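Side-chain contacts in envelope protein (PDB 7DDA), which probably binds sulfated glycans such as heparin through its C-terminal domain, the part described here, as a component of the White spot syndrome virus envelope: residues S86-D91 / T95-Y100; D78-Y83 / F165-W170; Y148-P153 / L161-F166. One frame throughout, in Å; residues are numbered along the deposited sequence.

Two four-stranded antiparallel sheets face each other in this domain, and the three contacts sample the pairing within one sheet and the packing between the two. Contact 1 is a hairpin inside one sheet, its centre about 13 Å from the centre of the chain. Contacts 2 and 3, their centres about 15 Å apart, bridge the sheets and both end on strand 160-170, overlapping at Phe-165 and Phe-166. Contacts 1 and 3 lie about 11 Å apart between centres, with Tyr-100 O 2.7 Å from Tyr-148 N. Contacts 1 and 2 sit on opposite sides of the chain's centre, their centres about 23 Å apart. A bound sulfate lies about 6 Å from the Tyr-148 side chain.

Contact 1 of 3, residues S86-D91 / T95-Y100; sequences SATDSD and TKKLLY
Ser-86 and Leu-99 exchange two backbone hydrogen bonds, and so do Thr-88 and Lys-97; in the second pair Lys-97 N lies 2.9 Å from Thr-88 O. Ala-87 with Leu-98 and Asp-89 with Lys-96 are the intervening non-hydrogen-bonded pairs. From the first of these Ala-87 CA approaches Lys-97 O at 3.3 Å, a CA-H...O contact. The strand axes run at 169° to each other and come within 4.8 Å, which identifies an antiparallel beta hairpin, made of strands 80-89 and 95-104, with 80-89 as the sheet's outermost strand within this chain.

Electrostatic contact is concentrated on the face that carries Asp-89 and Lys-96. The lysine chain bends at chi2 (99°) and chi4, and its NZ reaches Asp-89 OD1 at 2.8 Å from above the carboxylate plane. The same NZ forms a salt bridge with Glu-42, so one ammonium group is shared between two acids. On the reverse face Thr-88 and Lys-97 lie side by side, Thr-88 OG1 3.6 Å from Lys-97 CB, while the ammonium group of the lysine extends off to Glu-134, with which it forms a salt bridge.

Near the turn, Ser-90 N donates to Thr-95 O at 3.1 Å, nearly straight at 172° but from above the carbonyl plane. Ser-90 OG has its stronger partner in Ser-92 OG.

Apolar contact is slight: Leu-98 CD2 rests 3.6 Å from Ala-87 CB, on the same face as the Asp-89 salt bridge, and Leu-98 continues inward to touch Leu-161 of the other sheet.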
loop_
_atom_site.group_PDB
_atom_site.type_symbol
_atom_site.label_atom_id
_atom_site.label_comp_id
_atom_site.label_asym_id
_atom_site.label_seq_id
_atom_site.Cartn_x
_atom_site.Cartn_y
_atom_site.Cartn_z
ATOM N N SER A 86 4.439 7.850 -21.860
ATOM C CA SER A 86 3.798 9.098 -22.254
ATOM C C SER A 86 3.469 9.944 -21.023
ATOM O O SER A 86 3.075 9.413 -19.976
ATOM C CB SER A 86 2.530 8.784 -23.056
ATOM O OG SER A 86 1.861 9.961 -23.438
ATOM N N ALA A 87 3.626 11.260 -21.162
ATOM C CA ALA A 87 3.217 12.224 -20.140
ATOM C C ALA A 87 2.639 13.433 -20.852
ATOM O O ALA A 87 3.370 14.136 -21.549
ATOM C CB ALA A 87 4.387 12.640 -19.248
ATOM N N THR A 88 1.343 13.683 -20.667
ATOM C CA THR A 88 0.641 14.755 -21.359
ATOM C C THR A 88 -0.160 15.599 -20.371
ATOM O O THR A 88 -0.843 15.070 -19.491
ATOM C CB THR A 88 -0.320 14.200 -22.412
ATOM O OG1 THR A 88 -1.394 13.528 -21.750
ATOM C CG2 THR A 88 0.407 13.199 -23.319
ATOM N N ASP A 89 -0.096 16.913 -20.535
ATOM C CA ASP A 89 -1.008 17.780 -19.813
ATOM C C ASP A 89 -2.379 17.730 -20.457
ATOM O O ASP A 89 -2.511 17.518 -21.664
ATOM C CB ASP A 89 -0.510 19.225 -19.806
ATOM C CG ASP A 89 0.828 19.367 -19.129
ATOM O OD1 ASP A 89 0.953 18.936 -17.959
ATOM O OD2 ASP A 89 1.760 19.888 -19.780
ATOM N N SER A 90 -3.407 17.908 -19.639
ATOM C CA SER A 90 -4.687 18.332 -20.183
ATOM C C SER A 90 -4.575 19.785 -20.665
ATOM O O SER A 90 -3.754 20.566 -20.170
ATOM C CB SER A 90 -5.790 18.178 -19.133
ATOM O OG SER A 90 -5.687 19.166 -18.127
ATOM N N ASP A 91 -5.390 20.153 -21.658
ATOM C CA ASP A 91 -5.309 21.521 -22.176
ATOM C C ASP A 91 -5.684 22.551 -21.110
ATOM O O ASP A 91 -5.183 23.682 -21.132
ATOM C CB ASP A 91 -6.181 21.670 -23.424
ATOM C CG ASP A 91 -5.476 21.200 -24.692
ATOM O OD1 ASP A 91 -4.296 21.554 -24.900
ATOM O OD2 ASP A 91 -6.091 20.432 -25.465
ATOM N N THR A 95 -4.732 18.861 -14.909
ATOM C CA THR A 95 -4.443 17.454 -14.717
ATOM C C THR A 95 -3.324 17.022 -15.648
ATOM O O THR A 95 -2.956 17.698 -16.615
ATOM C CB THR A 95 -5.667 16.550 -14.939
ATOM O OG1 THR A 95 -6.130 16.653 -16.294
ATOM C CG2 THR A 95 -6.792 16.914 -13.968
ATOM N N LYS A 96 -2.819 15.847 -15.334
ATOM C CA LYS A 96 -1.647 15.265 -15.946
ATOM C C LYS A 96 -1.999 13.812 -16.219
ATOM O O LYS A 96 -2.608 13.156 -15.364
ATOM C CB LYS A 96 -0.485 15.361 -14.967
ATOM C CG LYS A 96 0.858 15.145 -15.535
ATOM C CD LYS A 96 1.486 16.486 -15.776
ATOM C CE LYS A 96 2.841 16.306 -16.352
ATOM N NZ LYS A 96 3.179 17.346 -17.347
ATOM N N LYS A 97 -1.656 13.309 -17.400
ATOM C CA LYS A 97 -1.869 11.898 -17.717
ATOM C C LYS A 97 -0.512 11.220 -17.876
ATOM O O LYS A 97 0.268 11.590 -18.759
ATOM C CB LYS A 97 -2.717 11.734 -18.971
ATOM C CG LYS A 97 -2.871 10.312 -19.414
ATOM C CD LYS A 97 -3.615 9.469 -18.402
ATOM C CE LYS A 97 -3.583 7.984 -18.799
ATOM N NZ LYS A 97 -3.879 7.733 -20.249
ATOM N N LEU A 98 -0.224 10.252 -17.002
ATOM C CA LEU A 98 1.075 9.592 -16.942
ATOM C C LEU A 98 0.883 8.124 -17.279
ATOM O O LEU A 98 0.128 7.422 -16.599
ATOM C CB LEU A 98 1.711 9.736 -15.556
ATOM C CG LEU A 98 1.951 11.175 -15.103
ATOM C CD1 LEU A 98 2.617 11.200 -13.733
ATOM C CD2 LEU A 98 2.786 11.936 -16.129
ATOM N N LEU A 99 1.574 7.650 -18.307
ATOM C CA LEU A 99 1.340 6.301 -18.793
ATOM C C LEU A 99 2.647 5.527 -18.797
ATOM O O LEU A 99 3.647 5.996 -19.345
ATOM C CB LEU A 99 0.704 6.330 -20.188
ATOM C CG LEU A 99 0.544 5.002 -20.913
ATOM C CD1 LEU A 99 -0.341 4.068 -20.115
ATOM C CD2 LEU A 99 -0.056 5.251 -22.295
ATOM N N TYR A 100 2.628 4.338 -18.198
ATOM C CA TYR A 100 3.807 3.496 -18.072
ATOM C C TYR A 100 3.547 2.124 -18.666
ATOM O O TYR A 100 2.400 1.676 -18.757
ATOM C CB TYR A 100 4.226 3.384 -16.598
ATOM C CG TYR A 100 4.624 4.739 -16.099
ATOM C CD1 TYR A 100 5.929 5.202 -16.251
ATOM C CD2 TYR A 100 3.674 5.600 -15.559
ATOM C CE1 TYR A 100 6.285 6.473 -15.835
ATOM C CE2 TYR A 100 4.024 6.875 -15.144
ATOM C CZ TYR A 100 5.323 7.306 -15.288
ATOM O OH TYR A 100 5.645 8.577 -14.865
#

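Contact 2 of 3, residues D78-Y83 / F165-W170; sequences DSFHIY and FFLNCW
Strands 80-83 and 165-170 run at 152° to each other with axes 11.7 Å apart, a separation too wide for backbone pairing and appropriate to two layers joined through side chains. They belong to the opposed antiparallel sheets of a beta sandwich, and the contact fills part of its buried interior.

Phe-80 carries most of it. The methyl CD1 of Leu-167 faces its ring head-on and stands over the middle of one face, 3.6 Å from the centroid and 13° off the normal, a CH-pi contact. The opposite face has Ser-79 CB, offset toward the rim. Beside this pair, Ile-82 and Phe-165 run alongside each other in reverse senses, meeting obliquely where Ile-82 CG2 comes 4.0 Å from Phe-165 CZ. The isoleucine's chi1 of -54° sends CG1 anti to the carbonyl carbon and puts CG2 anti to the backbone N, on the side of the Phe-165 ring. Leu-102 touches Ile-82, Phe-165 and Leu-167 together.

Cys-169, disulfide-bonded to Cys-111, adds a sulfur-aromatic contact: its SG lies at the edge of the Phe-80 ring, 3.9 Å from CZ.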
loop_
_atom_site.group_PDB
_atom_site.type_symbol
_atom_site.label_atom_id
_atom_site.label_comp_id
_atom_site.label_asym_id
_atom_site.label_seq_id
_atom_site.Cartn_x
_atom_site.Cartn_y
_atom_site.Cartn_z
ATOM N N ASP A 78 16.359 -7.732 -13.940
ATOM C CA ASP A 78 16.406 -8.145 -15.335
ATOM C C ASP A 78 15.162 -8.909 -15.757
ATOM O O ASP A 78 14.999 -9.185 -16.949
ATOM C CB ASP A 78 17.635 -9.028 -15.592
ATOM C CG ASP A 78 18.933 -8.288 -15.397
ATOM O OD1 ASP A 78 18.908 -7.039 -15.409
ATOM O OD2 ASP A 78 19.976 -8.959 -15.223
ATOM N N SER A 79 14.297 -9.273 -14.811
ATOM C CA SER A 79 13.076 -9.990 -15.142
ATOM C C SER A 79 11.999 -9.083 -15.727
ATOM O O SER A 79 11.096 -9.575 -16.413
ATOM C CB SER A 79 12.528 -10.697 -13.902
ATOM O OG SER A 79 13.276 -11.858 -13.597
ATOM N N PHE A 80 12.073 -7.782 -15.471
ATOM C CA PHE A 80 11.047 -6.851 -15.906
ATOM C C PHE A 80 11.719 -5.586 -16.391
ATOM O O PHE A 80 12.833 -5.261 -15.976
ATOM C CB PHE A 80 10.069 -6.539 -14.776
ATOM C CG PHE A 80 9.469 -7.757 -14.175
ATOM C CD1 PHE A 80 8.555 -8.522 -14.897
ATOM C CD2 PHE A 80 9.861 -8.189 -12.910
ATOM C CE1 PHE A 80 8.005 -9.684 -14.351
ATOM C CE2 PHE A 80 9.323 -9.344 -12.357
ATOM C CZ PHE A 80 8.392 -10.095 -13.078
ATOM N N HIS A 81 11.044 -4.890 -17.297
ATOM C CA HIS A 81 11.481 -3.578 -17.751
ATOM C C HIS A 81 10.299 -2.624 -17.630
ATOM O O HIS A 81 9.218 -2.904 -18.154
ATOM C CB HIS A 81 12.018 -3.636 -19.199
ATOM C CG HIS A 81 12.530 -2.320 -19.709
ATOM N ND1 HIS A 81 12.507 -1.976 -21.046
ATOM C CD2 HIS A 81 13.064 -1.258 -19.058
ATOM C CE1 HIS A 81 13.008 -0.762 -21.196
ATOM N NE2 HIS A 81 13.353 -0.304 -20.005
ATOM N N ILE A 82 10.498 -1.512 -16.928
ATOM C CA ILE A 82 9.446 -0.533 -16.668
ATOM C C ILE A 82 9.891 0.805 -17.242
ATOM O O ILE A 82 11.029 1.236 -17.023
ATOM C CB ILE A 82 9.139 -0.415 -15.163
ATOM C CG1 ILE A 82 8.813 -1.796 -14.587
ATOM C CG2 ILE A 82 7.993 0.570 -14.923
ATOM C CD1 ILE A 82 9.037 -1.903 -13.084
ATOM N N TYR A 83 8.998 1.462 -17.972
ATOM C CA TYR A 83 9.406 2.616 -18.757
ATOM C C TYR A 83 8.229 3.564 -18.884
ATOM O O TYR A 83 7.064 3.142 -18.896
ATOM C CB TYR A 83 9.907 2.216 -20.164
ATOM C CG TYR A 83 9.090 1.092 -20.761
ATOM C CD1 TYR A 83 7.961 1.360 -21.511
ATOM C CD2 TYR A 83 9.423 -0.243 -20.520
ATOM C CE1 TYR A 83 7.198 0.336 -22.037
ATOM C CE2 TYR A 83 8.659 -1.275 -21.033
ATOM C CZ TYR A 83 7.552 -0.975 -21.790
ATOM O OH TYR A 83 6.784 -1.984 -22.311
ATOM N N PHE A 165 3.985 -2.348 -8.315
ATOM C CA PHE A 165 3.619 -3.428 -9.221
ATOM C C PHE A 165 3.667 -4.732 -8.447
ATOM O O PHE A 165 4.729 -5.109 -7.932
ATOM C CB PHE A 165 4.564 -3.492 -10.421
ATOM C CG PHE A 165 4.563 -2.250 -11.260
ATOM C CD1 PHE A 165 5.335 -1.153 -10.898
ATOM C CD2 PHE A 165 3.814 -2.180 -12.408
ATOM C CE1 PHE A 165 5.337 -0.010 -11.674
ATOM C CE2 PHE A 165 3.821 -1.048 -13.180
ATOM C CZ PHE A 165 4.579 0.037 -12.817
ATOM N N PHE A 166 2.525 -5.420 -8.377
ATOM C CA PHE A 166 2.413 -6.706 -7.684
ATOM C C PHE A 166 2.368 -7.805 -8.737
ATOM O O PHE A 166 1.329 -8.040 -9.362
ATOM C CB PHE A 166 1.196 -6.729 -6.772
ATOM C CG PHE A 166 1.153 -5.567 -5.810
ATOM C CD1 PHE A 166 2.065 -5.482 -4.770
ATOM C CD2 PHE A 166 0.232 -4.544 -5.968
ATOM C CE1 PHE A 166 2.037 -4.423 -3.884
ATOM C CE2 PHE A 166 0.204 -3.486 -5.091
ATOM C CZ PHE A 166 1.103 -3.425 -4.041
ATOM N N LEU A 167 3.501 -8.488 -8.908
ATOM C CA LEU A 167 3.725 -9.398 -10.022
ATOM C C LEU A 167 3.578 -10.853 -9.586
ATOM O O LEU A 167 4.150 -11.271 -8.574
ATOM C CB LEU A 167 5.108 -9.135 -10.614
ATOM C CG LEU A 167 5.119 -7.822 -11.397
ATOM C CD1 LEU A 167 6.520 -7.276 -11.488
ATOM C CD2 LEU A 167 4.574 -8.047 -12.804
ATOM N N ASN A 168 2.802 -11.614 -10.351
ATOM C CA ASN A 168 2.589 -13.032 -10.093
ATOM C C ASN A 168 2.840 -13.796 -11.385
ATOM O O ASN A 168 2.031 -13.729 -12.314
ATOM C CB ASN A 168 1.180 -13.295 -9.559
ATOM C CG ASN A 168 0.977 -14.741 -9.159
ATOM O OD1 ASN A 168 -0.153 -15.225 -9.090
ATOM N ND2 ASN A 168 2.079 -15.455 -8.936
ATOM N N CYS A 169 3.949 -14.527 -11.435
ATOM C CA CYS A 169 4.414 -15.178 -12.649
ATOM C C CYS A 169 4.562 -16.685 -12.452
ATOM O O CYS A 169 4.855 -17.163 -11.351
ATOM C CB CYS A 169 5.747 -14.583 -13.095
ATOM S SG CYS A 169 5.667 -12.814 -13.319
ATOM N N TRP A 170 4.379 -17.430 -13.542
ATOM C CA TRP A 170 4.442 -18.883 -13.503
ATOM C C TRP A 170 4.871 -19.415 -14.866
ATOM O O TRP A 170 4.856 -18.696 -15.864
ATOM C CB TRP A 170 3.092 -19.470 -13.095
ATOM C CG TRP A 170 2.029 -19.195 -14.085
ATOM C CD1 TRP A 170 1.703 -19.960 -15.156
ATOM C CD2 TRP A 170 1.142 -18.067 -14.109
ATOM N NE1 TRP A 170 0.667 -19.381 -15.856
ATOM C CE2 TRP A 170 0.304 -18.218 -15.231
ATOM C CE3 TRP A 170 0.976 -16.944 -13.295
ATOM C CZ2 TRP A 170 -0.689 -17.293 -15.555
ATOM C CZ3 TRP A 170 -0.010 -16.029 -13.623
ATOM C CH2 TRP A 170 -0.829 -16.211 -14.741
#

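Contact 3 of 3, residues Y148-P153 / L161-F166; sequences YGFLIP and LIIYFF
Phe-150 leans the CD2-CE2-CZ side of its ring on both Leu-161 and Ile-163, and this is the close part of the contact. The phenyl and Ile-163 meet end on: Ile-163 CD1 comes to 3.7 Å from Phe-150 CE2, and Ile-163 CG2 to 3.8 Å from Phe-150 CZ. Two branches of one isoleucine thus hold adjacent carbons of the ring, which is possible because CG2 is anti to the backbone N while CG1, at chi1 -46°, is anti to the carbonyl carbon. Leu-161 reaches Phe-150 more distantly, CD2 to CD2 at 4.1 Å; this methyl and Ile-163 CD1 both approach the ring obliquely.

Packing is looser toward Tyr-148. Its CD2 comes up to the edge of the Phe-165 ring, near its plane, 4.0 Å from Phe-165 CE2, which itself lies neither over the face nor at the edge of the tyrosine ring. Tyr-148 OH hydrogen-bonds to Asn-136 O. A sulfate about 6 Å from this side chain probably came from the crystallisation solution; its site is consistent with the sulfate sites linked to heparin binding, though whether it is one of them is not established. All five touching residues are nevertheless buried.

The strand axes, 10.6 Å apart and at 148°, place the two segments in facing layers of the beta sandwich. Within its own sheet strand 145-153 is flanked by 95-104 and 131-135, and strand 160-170 by 30-40 and 110-120; Phe-150 also touches Ile-115 and Ala-117 of 110-120, and Leu-161 touches Leu-98 of 95-104.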
loop_
_atom_site.group_PDB
_atom_site.type_symbol
_atom_site.label_atom_id
_atom_site.label_comp_id
_atom_site.label_asym_id
_atom_site.label_seq_id
_atom_site.Cartn_x
_atom_site.Cartn_y
_atom_site.Cartn_z
ATOM N N TYR A 148 -0.062 0.844 -17.881
ATOM C CA TYR A 148 -0.722 1.349 -16.681
ATOM C C TYR A 148 -0.736 2.871 -16.714
ATOM O O TYR A 148 0.322 3.506 -16.717
ATOM C CB TYR A 148 -0.021 0.792 -15.439
ATOM C CG TYR A 148 -0.097 -0.723 -15.511
ATOM C CD1 TYR A 148 -1.286 -1.387 -15.214
ATOM C CD2 TYR A 148 0.972 -1.476 -15.974
ATOM C CE1 TYR A 148 -1.397 -2.751 -15.338
ATOM C CE2 TYR A 148 0.867 -2.861 -16.102
ATOM C CZ TYR A 148 -0.318 -3.483 -15.783
ATOM O OH TYR A 148 -0.432 -4.847 -15.894
ATOM N N GLY A 149 -1.929 3.452 -16.768
ATOM C CA GLY A 149 -2.094 4.887 -16.947
ATOM C C GLY A 149 -2.746 5.542 -15.739
ATOM O O GLY A 149 -3.699 5.007 -15.168
ATOM N N PHE A 150 -2.239 6.713 -15.376
ATOM C CA PHE A 150 -2.715 7.411 -14.197
ATOM C C PHE A 150 -3.103 8.832 -14.566
ATOM O O PHE A 150 -2.354 9.520 -15.267
ATOM C CB PHE A 150 -1.646 7.373 -13.118
ATOM C CG PHE A 150 -1.195 5.980 -12.797
ATOM C CD1 PHE A 150 -1.931 5.182 -11.925
ATOM C CD2 PHE A 150 -0.075 5.439 -13.412
ATOM C CE1 PHE A 150 -1.534 3.889 -11.641
ATOM C CE2 PHE A 150 0.332 4.137 -13.136
ATOM C CZ PHE A 150 -0.395 3.364 -12.246
ATOM N N LEU A 151 -4.287 9.251 -14.133
ATOM C CA LEU A 151 -4.705 10.645 -14.226
ATOM C C LEU A 151 -4.430 11.288 -12.879
ATOM O O LEU A 151 -4.992 10.863 -11.864
ATOM C CB LEU A 151 -6.190 10.755 -14.559
ATOM C CG LEU A 151 -6.790 12.147 -14.781
ATOM C CD1 LEU A 151 -6.088 12.957 -15.878
ATOM C CD2 LEU A 151 -8.277 12.013 -15.053
ATOM N N ILE A 152 -3.550 12.276 -12.846
ATOM C CA ILE A 152 -3.278 12.915 -11.557
ATOM C C ILE A 152 -3.621 14.402 -11.627
ATOM O O ILE A 152 -3.568 15.005 -12.712
ATOM C CB ILE A 152 -1.819 12.707 -11.096
ATOM C CG1 ILE A 152 -0.851 13.514 -11.950
ATOM C CG2 ILE A 152 -1.442 11.233 -11.089
ATOM C CD1 ILE A 152 0.542 13.591 -11.368
ATOM N N PRO A 153 -4.013 15.022 -10.514
ATOM C CA PRO A 153 -4.088 16.482 -10.480
ATOM C C PRO A 153 -2.692 17.065 -10.577
ATOM O O PRO A 153 -1.716 16.444 -10.146
ATOM C CB PRO A 153 -4.719 16.782 -9.115
ATOM C CG PRO A 153 -5.222 15.464 -8.600
ATOM C CD PRO A 153 -4.354 14.422 -9.217
ATOM N N LEU A 161 5.195 10.423 -8.207
ATOM C CA LEU A 161 4.246 9.321 -8.322
ATOM C C LEU A 161 4.972 8.036 -7.943
ATOM O O LEU A 161 6.007 7.710 -8.532
ATOM C CB LEU A 161 3.676 9.242 -9.741
ATOM C CG LEU A 161 2.668 8.141 -10.082
ATOM C CD1 LEU A 161 1.404 8.243 -9.233
ATOM C CD2 LEU A 161 2.316 8.209 -11.558
ATOM N N ILE A 162 4.461 7.335 -6.936
ATOM C CA ILE A 162 5.014 6.052 -6.518
ATOM C C ILE A 162 4.039 4.973 -6.968
ATOM O O ILE A 162 2.873 4.965 -6.549
ATOM C CB ILE A 162 5.259 5.994 -5.003
ATOM C CG1 ILE A 162 5.973 7.262 -4.515
ATOM C CG2 ILE A 162 6.086 4.797 -4.657
ATOM C CD1 ILE A 162 7.368 7.475 -5.102
ATOM N N ILE A 163 4.502 4.082 -7.844
ATOM C CA ILE A 163 3.683 3.006 -8.388
ATOM C C ILE A 163 4.204 1.680 -7.856
ATOM O O ILE A 163 5.413 1.411 -7.903
ATOM C CB ILE A 163 3.684 2.997 -9.924
ATOM C CG1 ILE A 163 3.463 4.388 -10.495
ATOM C CG2 ILE A 163 2.645 2.037 -10.443
ATOM C CD1 ILE A 163 3.819 4.454 -11.987
ATOM N N TYR A 164 3.292 0.849 -7.362
ATOM C CA TYR A 164 3.633 -0.462 -6.834
ATOM C C TYR A 164 3.095 -1.507 -7.803
ATOM O O TYR A 164 1.897 -1.525 -8.102
ATOM C CB TYR A 164 3.067 -0.661 -5.421
ATOM C CG TYR A 164 3.516 0.382 -4.397
ATOM C CD1 TYR A 164 3.050 1.693 -4.453
ATOM C CD2 TYR A 164 4.396 0.052 -3.376
ATOM C CE1 TYR A 164 3.458 2.645 -3.528
ATOM C CE2 TYR A 164 4.807 1.000 -2.441
ATOM C CZ TYR A 164 4.336 2.295 -2.520
ATOM O OH TYR A 164 4.737 3.257 -1.597
ATOM N N PHE A 165 3.985 -2.348 -8.315
ATOM C CA PHE A 165 3.619 -3.428 -9.221
ATOM C C PHE A 165 3.667 -4.732 -8.447
ATOM O O PHE A 165 4.729 -5.109 -7.932
ATOM C CB PHE A 165 4.564 -3.492 -10.421
ATOM C CG PHE A 165 4.563 -2.250 -11.260
ATOM C CD1 PHE A 165 5.335 -1.153 -10.898
ATOM C CD2 PHE A 165 3.814 -2.180 -12.408
ATOM C CE1 PHE A 165 5.337 -0.010 -11.674
ATOM C CE2 PHE A 165 3.821 -1.048 -13.180
ATOM C CZ PHE A 165 4.579 0.037 -12.817
ATOM N N PHE A 166 2.525 -5.420 -8.377
ATOM C CA PHE A 166 2.413 -6.706 -7.684
ATOM C C PHE A 166 2.368 -7.805 -8.737
ATOM O O PHE A 166 1.329 -8.040 -9.362
ATOM C CB PHE A 166 1.196 -6.729 -6.772
ATOM C CG PHE A 166 1.153 -5.567 -5.810
ATOM C CD1 PHE A 166 2.065 -5.482 -4.770
ATOM C CD2 PHE A 166 0.232 -4.544 -5.968
ATOM C CE1 PHE A 166 2.037 -4.423 -3.884
ATOM C CE2 PHE A 166 0.204 -3.486 -5.091
ATOM C CZ PHE A 166 1.103 -3.425 -4.041
#